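Predicted protein (Acinetobacter sp. RUH2624, PDB 4MEA) is a Cif-type epoxide hydrolase of the alpha/beta hydrolase fold, a secreted enzyme that opens epoxides with water and probably acts as a virulence factor. Local coordinates at residues A[28-33]-A[68-73]. Numbering follows the deposited sequence. Where two conformers were deposited one is given.
Sequences LGQYAY and GSTWKM
The indole of Trp71 turns its edge to the backbone of 28-33, with Gln30 O and Ala32 O both in the ring plane, while CB of Lys72 sits over the centre of one face, 4.0 Å above it. The Tyr33 ring, in one of two conformers, lies obliquely against the six-membered ring, though the detail of this pair is doubtful; in this conformer one face receives the carbonyl carbon C of Tyr31, offset toward the rim. Both rings also touch Val52 on strand 47-54.

Trp71 NE1 donates to Gln30 O at 2.9 Å, with an N-H...O angle of 160°. Ala32 O, close to the rim carbons CZ2 and CH2, accepts from Lys72 NZ at 2.9 Å, the ammonium standing well above the carbonyl plane. In Lys72, CG is anti to the backbone N (chi1 -179°) and the bend at chi2 brings CD to 3.3 Å from Gly29 O; CE packs equally close to that oxygen. Gln30 crosses Thr70 at about a right angle, its CB in packing contact with OG1, 3.7 Å away. Thr70 OG1 accepts from Lys72 N, forming an ST turn, and Gln30 NE2 is hydrogen-bonded to Glu228.

The loop preceding the outermost strand 37-44 is thus joined to that between strand 61-64 of the alpha/beta hydrolase sheet and helix 75-81. Within the two segments, main-chain carbonyls accept from indole and ammonium; the Glu75 carboxylate, salt-bridged to Lys72 NZ, would probably favour its charged form.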
ATOM      1  N   LEU A  28      20.522 -16.662 -18.623  1.00 12.02           N
ATOM      2  CA  LEU A  28      19.201 -16.352 -19.171  1.00 11.55           C
ATOM      3  C   LEU A  28      18.740 -14.980 -18.675  1.00  8.20           C
ATOM      4  O   LEU A  28      19.450 -14.319 -17.923  1.00  9.87           O
ATOM      5  CB  LEU A  28      18.197 -17.419 -18.740  1.00 13.23           C
ATOM      6  CG  LEU A  28      18.578 -18.883 -18.995  1.00 15.74           C
ATOM      7  CD1 LEU A  28      17.412 -19.791 -18.632  1.00 23.19           C
ATOM      8  CD2 LEU A  28      19.009 -19.111 -20.444  1.00 20.55           C
ATOM      9  N   GLY A  29      17.551 -14.555 -19.080  1.00  9.15           N
ATOM     10  CA  GLY A  29      16.980 -13.330 -18.537  1.00 10.45           C
ATOM     11  C   GLY A  29      17.830 -12.093 -18.781  1.00 11.53           C
ATOM     12  O   GLY A  29      18.195 -11.802 -19.925  1.00 15.29           O
ATOM     13  N   GLN A  30      18.146 -11.359 -17.713  1.00 12.60           N
ATOM     14  CA  GLN A  30      18.895 -10.108 -17.858  1.00  7.27           C
ATOM     15  C   GLN A  30      20.311 -10.332 -18.389  1.00  9.80           C
ATOM     16  O   GLN A  30      20.969  -9.390 -18.842  1.00  7.17           O
ATOM     17  CB  GLN A  30      18.949  -9.319 -16.540  1.00 13.01           C
ATOM     18  CG  GLN A  30      19.703 -10.006 -15.394  1.00 12.27           C
ATOM     19  CD  GLN A  30      19.918  -9.088 -14.206  1.00 12.81           C
ATOM     20  OE1 GLN A  30      19.999  -7.867 -14.355  1.00 13.25           O
ATOM     21  NE2 GLN A  30      20.012  -9.673 -13.016  1.00  8.70           N
ATOM     22  N   TYR A  31      20.774 -11.577 -18.336  1.00 10.80           N
ATOM     23  CA  TYR A  31      22.141 -11.891 -18.752  1.00 16.90           C
ATOM     24  C   TYR A  31      22.187 -12.372 -20.198  1.00 20.14           C
ATOM     25  O   TYR A  31      23.261 -12.627 -20.734  1.00 15.61           O
ATOM     26  CB  TYR A  31      22.749 -12.965 -17.844  1.00 13.39           C
ATOM     27  CG  TYR A  31      22.586 -12.692 -16.365  1.00 13.38           C
ATOM     28  CD1 TYR A  31      23.408 -11.778 -15.715  1.00  6.44           C
ATOM     29  CD2 TYR A  31      21.618 -13.362 -15.615  1.00 11.03           C
ATOM     30  CE1 TYR A  31      23.261 -11.523 -14.355  1.00 11.65           C
ATOM     31  CE2 TYR A  31      21.467 -13.123 -14.255  1.00 10.87           C
ATOM     32  CZ  TYR A  31      22.292 -12.195 -13.631  1.00 13.97           C
ATOM     33  OH  TYR A  31      22.151 -11.943 -12.286  1.00  8.67           O
ATOM     34  N   ALA A  32      21.018 -12.515 -20.817  1.00 16.25           N
ATOM     35  CA  ALA A  32      20.940 -13.004 -22.191  1.00 15.63           C
ATOM     36  C   ALA A  32      20.760 -11.856 -23.175  1.00 16.41           C
ATOM     37  O   ALA A  32      19.792 -11.105 -23.091  1.00 13.82           O
ATOM     38  CB  ALA A  32      19.808 -14.017 -22.345  1.00 13.29           C
ATOM     39  N   TYR A  33      21.701 -11.714 -24.100  1.00 14.18           N
ATOM     40  CA  TYR A  33      21.680 -10.658 -25.114  0.54 15.73           C
ATOM     41  C   TYR A  33      21.698 -11.294 -26.512  1.00 19.15           C
ATOM     42  O   TYR A  33      22.565 -12.121 -26.774  1.00 14.20           O
ATOM     43  CB  TYR A  33      22.916  -9.760 -24.937  0.54 15.93           C
ATOM     44  CG  TYR A  33      23.340  -9.579 -23.488  0.54 13.29           C
ATOM     45  CD1 TYR A  33      22.651  -8.711 -22.647  0.54 17.41           C
ATOM     46  CD2 TYR A  33      24.420 -10.281 -22.959  0.54 11.87           C
ATOM     47  CE1 TYR A  33      23.019  -8.545 -21.317  0.54  9.82           C
ATOM     48  CE2 TYR A  33      24.799 -10.118 -21.625  0.54 14.63           C
ATOM     49  CZ  TYR A  33      24.089  -9.246 -20.814  0.54 13.23           C
ATOM     50  OH  TYR A  33      24.437  -9.074 -19.494  0.54 12.40           O
ATOM     51  N   GLY A  68      10.507  -3.797 -11.777  1.00  6.19           N
ATOM     52  CA  GLY A  68      10.119  -5.105 -12.282  1.00  4.03           C
ATOM     53  C   GLY A  68      10.809  -5.472 -13.585  1.00 11.47           C
ATOM     54  O   GLY A  68      10.638  -6.587 -14.096  1.00  9.03           O
ATOM     55  N   SER A  69      11.598  -4.541 -14.118  1.00  9.77           N
ATOM     56  CA  SER A  69      12.277  -4.742 -15.393  1.00  8.61           C
ATOM     57  C   SER A  69      13.779  -4.465 -15.294  1.00 10.00           C
ATOM     58  O   SER A  69      14.278  -4.049 -14.252  1.00 10.09           O
ATOM     59  CB  SER A  69      11.674  -3.829 -16.469  1.00 13.44           C
ATOM     60  OG  SER A  69      10.264  -3.989 -16.569  1.00 10.82           O
ATOM     61  N   THR A  70      14.487  -4.718 -16.392  1.00 12.33           N
ATOM     62  CA  THR A  70      15.861  -4.261 -16.579  1.00 12.03           C
ATOM     63  C   THR A  70      15.952  -3.835 -18.040  1.00 10.03           C
ATOM     64  O   THR A  70      14.927  -3.753 -18.713  1.00  8.64           O
ATOM     65  CB  THR A  70      16.903  -5.376 -16.299  1.00 14.01           C
ATOM     66  OG1 THR A  70      16.754  -6.426 -17.260  1.00  6.79           O
ATOM     67  CG2 THR A  70      16.732  -5.942 -14.898  1.00 10.54           C
ATOM     68  N   TRP A  71      17.162  -3.565 -18.531  1.00 11.36           N
ATOM     69  CA  TRP A  71      17.382  -3.288 -19.952  1.00  9.75           C
ATOM     70  C   TRP A  71      16.623  -4.314 -20.809  1.00  9.61           C
ATOM     71  O   TRP A  71      16.120  -3.992 -21.886  1.00  7.64           O
ATOM     72  CB  TRP A  71      18.891  -3.375 -20.286  1.00  6.94           C
ATOM     73  CG  TRP A  71      19.316  -4.796 -20.384  1.00  9.47           C
ATOM     74  CD1 TRP A  71      19.767  -5.587 -19.371  1.00  9.85           C
ATOM     75  CD2 TRP A  71      19.260  -5.627 -21.552  1.00 10.28           C
ATOM     76  NE1 TRP A  71      20.003  -6.860 -19.839  1.00  9.74           N
ATOM     77  CE2 TRP A  71      19.695  -6.909 -21.173  1.00  9.94           C
ATOM     78  CE3 TRP A  71      18.873  -5.411 -22.879  1.00 11.71           C
ATOM     79  CZ2 TRP A  71      19.762  -7.973 -22.073  1.00  8.49           C
ATOM     80  CZ3 TRP A  71      18.948  -6.470 -23.776  1.00 11.81           C
ATOM     81  CH2 TRP A  71      19.381  -7.728 -23.367  1.00 11.45           C
ATOM     82  N   LYS A  72      16.569  -5.554 -20.324  1.00  8.29           N
ATOM     83  CA  LYS A  72      15.999  -6.692 -21.056  1.00 12.54           C
ATOM     84  C   LYS A  72      14.603  -6.437 -21.626  1.00 10.29           C
ATOM     85  O   LYS A  72      14.238  -7.016 -22.649  1.00  8.63           O
ATOM     86  CB  LYS A  72      15.981  -7.938 -20.154  1.00  7.46           C
ATOM     87  CG  LYS A  72      15.437  -9.221 -20.795  1.00  9.81           C
ATOM     88  CD  LYS A  72      16.409  -9.780 -21.836  1.00  9.15           C
ATOM     89  CE  LYS A  72      16.010 -11.184 -22.260  1.00  5.76           C
ATOM     90  NZ  LYS A  72      17.011 -11.748 -23.205  1.00 11.04           N
ATOM     91  N   MET A  73      13.826  -5.564 -20.984  1.00  7.83           N
ATOM     92  CA  MET A  73      12.454  -5.340 -21.429  1.00  7.37           C
ATOM     93  C   MET A  73      12.438  -4.750 -22.831  1.00 15.78           C
ATOM     94  O   MET A  73      11.456  -4.873 -23.551  1.00 10.98           O
ATOM     95  CB  MET A  73      11.681  -4.431 -20.460  1.00  9.59           C
ATOM     96  CG  MET A  73      12.139  -2.960 -20.430  1.00  7.52           C
ATOM     97  SD  MET A  73      10.848  -1.886 -19.719  1.00  9.65           S
ATOM     98  CE  MET A  73       9.705  -1.728 -21.094  1.00  9.97           C
TER